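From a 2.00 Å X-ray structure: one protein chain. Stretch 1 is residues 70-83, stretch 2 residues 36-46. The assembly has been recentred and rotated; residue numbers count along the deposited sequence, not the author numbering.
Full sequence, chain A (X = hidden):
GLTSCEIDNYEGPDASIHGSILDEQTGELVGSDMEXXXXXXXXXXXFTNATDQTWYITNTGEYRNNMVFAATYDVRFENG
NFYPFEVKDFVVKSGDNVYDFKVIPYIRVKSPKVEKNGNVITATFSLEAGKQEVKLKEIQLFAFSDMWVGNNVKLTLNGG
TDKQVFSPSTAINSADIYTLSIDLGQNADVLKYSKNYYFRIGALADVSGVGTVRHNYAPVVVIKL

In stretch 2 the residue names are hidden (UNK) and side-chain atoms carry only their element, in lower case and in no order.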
# COMPACT_ATOMS: atom_id res chain seq x y z
N ALA A 70 -28.17 1.10 -5.29
CA ALA A 70 -28.31 2.41 -5.90
C ALA A 70 -28.91 3.32 -4.84
O ALA A 70 -30.02 3.05 -4.37
CB ALA A 70 -29.20 2.35 -7.14
N ALA A 71 -28.10 4.29 -4.37
CA ALA A 71 -28.43 5.24 -3.30
C ALA A 71 -27.41 6.38 -3.25
O ALA A 71 -26.49 6.41 -4.06
CB ALA A 71 -28.44 4.51 -1.95
N THR A 72 -27.58 7.32 -2.30
CA THR A 72 -26.66 8.43 -2.05
C THR A 72 -25.93 8.12 -0.73
O THR A 72 -26.57 7.71 0.24
CB THR A 72 -27.40 9.76 -2.04
OG1 THR A 72 -28.04 9.91 -3.31
CG2 THR A 72 -26.47 10.95 -1.80
N TYR A 73 -24.60 8.28 -0.72
CA TYR A 73 -23.76 7.94 0.42
C TYR A 73 -22.84 9.06 0.89
O TYR A 73 -22.54 9.99 0.15
CB TYR A 73 -22.84 6.75 0.04
CG TYR A 73 -23.55 5.46 -0.31
CD1 TYR A 73 -24.03 5.22 -1.59
CD2 TYR A 73 -23.68 4.44 0.63
CE1 TYR A 73 -24.67 4.03 -1.92
CE2 TYR A 73 -24.32 3.24 0.32
CZ TYR A 73 -24.81 3.04 -0.96
OH TYR A 73 -25.45 1.86 -1.27
N ASP A 74 -22.30 8.89 2.09
CA ASP A 74 -21.20 9.66 2.64
C ASP A 74 -20.02 8.71 2.66
O ASP A 74 -20.14 7.63 3.24
CB ASP A 74 -21.52 10.20 4.04
CG ASP A 74 -22.62 11.24 4.05
OD1 ASP A 74 -22.63 12.10 3.14
OD2 ASP A 74 -23.48 11.17 4.95
N VAL A 75 -18.91 9.07 2.01
CA VAL A 75 -17.71 8.21 1.94
C VAL A 75 -16.68 8.77 2.92
O VAL A 75 -16.53 9.98 3.02
CB VAL A 75 -17.15 8.06 0.50
CG1 VAL A 75 -15.87 7.22 0.47
CG2 VAL A 75 -18.18 7.47 -0.45
N ARG A 76 -15.97 7.89 3.62
CA ARG A 76 -14.97 8.28 4.60
C ARG A 76 -13.69 7.45 4.47
O ARG A 76 -13.76 6.22 4.42
CB ARG A 76 -15.58 8.11 6.00
CG ARG A 76 -14.76 8.65 7.14
CD ARG A 76 -15.50 8.47 8.45
NE ARG A 76 -16.61 9.41 8.60
CZ ARG A 76 -16.50 10.61 9.16
NH1 ARG A 76 -15.33 11.03 9.63
NH2 ARG A 76 -17.57 11.40 9.27
N PHE A 77 -12.53 8.12 4.48
CA PHE A 77 -11.22 7.48 4.50
C PHE A 77 -10.53 7.82 5.79
O PHE A 77 -10.42 9.00 6.14
CB PHE A 77 -10.35 7.92 3.32
CG PHE A 77 -10.87 7.45 1.99
CD1 PHE A 77 -10.63 6.15 1.55
CD2 PHE A 77 -11.61 8.30 1.18
CE1 PHE A 77 -11.12 5.71 0.32
CE2 PHE A 77 -12.10 7.85 -0.05
CZ PHE A 77 -11.85 6.57 -0.47
N GLU A 78 -10.10 6.79 6.53
CA GLU A 78 -9.38 6.93 7.80
C GLU A 78 -8.46 5.74 8.03
O GLU A 78 -8.69 4.67 7.47
CB GLU A 78 -10.35 7.09 8.98
CG GLU A 78 -11.41 6.00 9.11
CD GLU A 78 -12.40 6.18 10.26
OE1 GLU A 78 -12.61 7.32 10.71
OE2 GLU A 78 -12.98 5.15 10.68
N ASN A 79 -7.42 5.95 8.86
CA ASN A 79 -6.42 4.96 9.29
C ASN A 79 -5.77 4.20 8.12
O ASN A 79 -5.56 2.99 8.19
CB ASN A 79 -7.04 4.00 10.30
CG ASN A 79 -7.49 4.70 11.55
OD1 ASN A 79 -6.73 5.40 12.21
ND2 ASN A 79 -8.76 4.60 11.84
N GLY A 80 -5.47 4.93 7.06
CA GLY A 80 -4.87 4.37 5.87
C GLY A 80 -3.43 4.78 5.71
O GLY A 80 -2.74 5.04 6.69
N ASN A 81 -2.98 4.85 4.47
CA ASN A 81 -1.61 5.27 4.14
C ASN A 81 -1.63 6.59 3.34
O ASN A 81 -0.64 6.96 2.69
CB ASN A 81 -0.86 4.15 3.40
CG ASN A 81 -1.36 3.80 2.03
OD1 ASN A 81 -2.20 4.52 1.43
ND2 ASN A 81 -0.75 2.75 1.46
N PHE A 82 -2.76 7.30 3.40
CA PHE A 82 -2.90 8.60 2.78
C PHE A 82 -3.70 9.48 3.71
O PHE A 82 -4.37 8.96 4.61
CB PHE A 82 -3.51 8.52 1.36
CG PHE A 82 -4.86 7.85 1.24
CD1 PHE A 82 -6.03 8.56 1.48
CD2 PHE A 82 -4.95 6.55 0.76
CE1 PHE A 82 -7.28 7.94 1.34
CE2 PHE A 82 -6.20 5.93 0.62
CZ PHE A 82 -7.35 6.63 0.89
N TYR A 83 -3.58 10.81 3.54
CA TYR A 83 -4.28 11.77 4.40
C TYR A 83 -5.80 11.56 4.34
O TYR A 83 -6.37 11.43 3.24
CB TYR A 83 -3.91 13.23 4.08
CG TYR A 83 -2.58 13.64 4.68
CD1 TYR A 83 -1.38 13.41 4.00
CD2 TYR A 83 -2.51 14.21 5.95
CE1 TYR A 83 -0.16 13.79 4.55
CE2 TYR A 83 -1.29 14.57 6.51
CZ TYR A 83 -0.11 14.32 5.82
OH TYR A 83 1.10 14.69 6.36
N UNK A 36 -6.18 -4.98 6.61
CA UNK A 36 -5.33 -4.19 7.51
C UNK A 36 -4.55 -3.11 6.73
O UNK A 36 -3.38 -2.84 7.01
c UNK A 36 -5.13 -5.98 9.29
o UNK A 36 -6.00 -5.51 10.01
n UNK A 36 -4.89 -7.29 9.24
c UNK A 36 -4.38 -5.10 8.33
N UNK A 37 -5.24 -2.48 5.79
CA UNK A 37 -4.69 -1.41 4.97
C UNK A 37 -5.77 -0.39 4.73
O UNK A 37 -6.59 -0.15 5.62
N UNK A 38 -5.79 0.18 3.53
CA UNK A 38 -6.78 1.17 3.11
C UNK A 38 -8.15 0.54 2.99
O UNK A 38 -8.26 -0.65 2.72
n UNK A 38 -4.53 2.96 0.66
o UNK A 38 -4.82 3.25 2.89
c UNK A 38 -5.17 2.72 1.83
c UNK A 38 -6.38 1.81 1.76
N UNK A 39 -9.18 1.36 3.12
CA UNK A 39 -10.55 0.89 3.00
C UNK A 39 -11.48 2.06 2.70
O UNK A 39 -11.19 3.19 3.09
c UNK A 39 -11.00 0.20 4.29
N UNK A 40 -12.57 1.79 2.00
CA UNK A 40 -13.61 2.75 1.69
C UNK A 40 -14.74 2.55 2.70
O UNK A 40 -15.41 1.51 2.65
c UNK A 40 -12.97 2.67 -0.82
c UNK A 40 -13.39 2.28 -2.20
c UNK A 40 -14.12 2.60 0.22
c UNK A 40 -15.24 3.63 -0.07
N UNK A 41 -14.95 3.50 3.63
CA UNK A 41 -16.06 3.41 4.59
C UNK A 41 -17.22 4.23 4.05
O UNK A 41 -17.03 5.40 3.69
c UNK A 41 -15.65 3.86 6.02
c UNK A 41 -14.33 3.32 8.12
n UNK A 41 -13.30 2.41 10.20
c UNK A 41 -13.31 2.37 8.71
c UNK A 41 -14.68 2.91 6.70
N UNK A 42 -18.39 3.62 3.91
CA UNK A 42 -19.54 4.32 3.36
C UNK A 42 -20.71 4.28 4.35
O UNK A 42 -20.82 3.37 5.17
c UNK A 42 -18.85 3.95 0.92
c UNK A 42 -19.98 3.81 1.95
c UNK A 42 -20.48 2.37 2.00
N UNK A 43 -21.57 5.29 4.25
CA UNK A 43 -22.78 5.42 5.03
C UNK A 43 -23.90 5.87 4.10
O UNK A 43 -23.82 6.96 3.53
c UNK A 43 -23.52 7.45 8.31
c UNK A 43 -22.05 7.54 10.29
n UNK A 43 -22.55 6.89 9.25
n UNK A 43 -22.42 8.79 10.55
n UNK A 43 -21.17 6.95 11.09
c UNK A 43 -22.58 6.40 6.20
c UNK A 43 -23.79 6.53 7.13
N UNK A 44 -24.92 5.01 3.93
CA UNK A 44 -26.11 5.31 3.13
C UNK A 44 -26.92 6.40 3.83
O UNK A 44 -27.06 6.36 5.06
c UNK A 44 -28.04 4.18 1.82
o UNK A 44 -30.16 3.30 1.20
c UNK A 44 -29.01 3.03 1.61
o UNK A 44 -28.62 1.86 1.83
c UNK A 44 -26.97 4.04 2.89
N UNK A 45 -27.43 7.37 3.06
CA UNK A 45 -28.25 8.47 3.59
C UNK A 45 -29.57 7.92 4.15
O UNK A 45 -30.05 6.88 3.69
c UNK A 45 -27.35 10.47 2.29
c UNK A 45 -26.05 10.36 2.66
n UNK A 45 -27.51 11.67 1.61
c UNK A 45 -26.32 12.24 1.59
c UNK A 45 -28.50 9.53 2.50
n UNK A 45 -25.41 11.49 2.22
N UNK A 46 -30.11 8.60 5.17
CA UNK A 46 -31.34 8.22 5.84
C UNK A 46 -31.13 7.94 7.32
O UNK A 46 -30.95 6.79 7.72
O HOH W 1 -7.71 2.06 6.90
O HOH W 2 -8.26 4.04 4.61
O HOH W 3 -11.44 4.10 5.57
O HOH W 4 -10.19 3.08 10.42

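Position 36 carries two side-chain carbons, the second bearing one oxygen and one nitrogen, and touches nothing on stretch 1. Four such atoms fit Asn or Asp by shape, and the nitrogen makes it Asn 36. Position 37 has no side-chain atoms and is Gly 37; its carbonyl O accepts from water 1 (2.8 Å), which also lies 2.8 Å from Glu 78 O.

Position 38 again has two carbons ending in one oxygen and one nitrogen. The oxygen lies 2.9 Å from Asn 81 N and the nitrogen 2.9 Å from Asn 81 OD1, so one end accepts and the other donates. This is Asn 38, whose amide meets both needs. Its OD1 is 3.2 Å from Gly 80 CA, and a CB on Gly 80 would clash with it. Position 39 has a single side-chain carbon, directed away from stretch 1: Ala 39. Its contact runs through the backbone, with Ala 39 O 3.4 Å from Phe 77 CD1, so the small side chain plays little part.

Position 40 has four carbons, forked at the first, one arm two carbons long: Ile 40. Its CG1 packs 3.7 Å from Phe 77 CE1 and its CG2 3.7 Å from Val 75 CG1, a branched apolar shape suited to a buried place. Position 41 has four carbons in a row ending in nitrogen, the mark of Lys 41. With chi1 m and chi2 to chi4 t, the chain reaches out and brings NZ to 2.8 Å from Glu 78 OE2, a salt bridge.

Position 42 has one carbon carrying two more: Val 42. Its CG1 meets Val 75 CG2 at 3.8 Å, and its CB lies 4.0 Å from Tyr 73 CD2; a compact apolar side chain fills this buried place. Position 43 has three carbons, a nitrogen, then a carbon with two more nitrogens: Arg 43, exposed, its end leading away from stretch 1. A long charged chain suits such a place, and its NE and NH2 are hydrogen-bonded elsewhere in the structure.

Position 44 has three carbons, the third carrying two oxygens: Glu 44. Its CB lies 3.8 Å from Tyr 73 CE2, and its OE2 3.8 Å from Ala 71 CB; the residue as a whole is exposed, which a charged side chain tolerates. Position 45 has one carbon and a five-membered ring of three carbons and two nitrogens: His 45. NE2 donates to Asp 74 OD1 (3.0 Å), and Thr 72 CG2 sits over the ring face, 3.9 Å from its centroid. Position 46 lacks side-chain atoms; its backbone angles would jam a CB against the preceding carbonyl, hence Gly 46.

The contact is an antiparallel strand pairing. Arg 76 and Lys 41 exchange two backbone hydrogen bonds, as do Asp 74 and Arg 43. Tyr 73, Val 75, Val 42 and Glu 44 share one face; Asp 74, Arg 43, Arg 76 and Lys 41 lie on the other. Beyond the strands, side-chain amides and waters continue the link.

Stretch 2 36-46: NGNAIKVREHG
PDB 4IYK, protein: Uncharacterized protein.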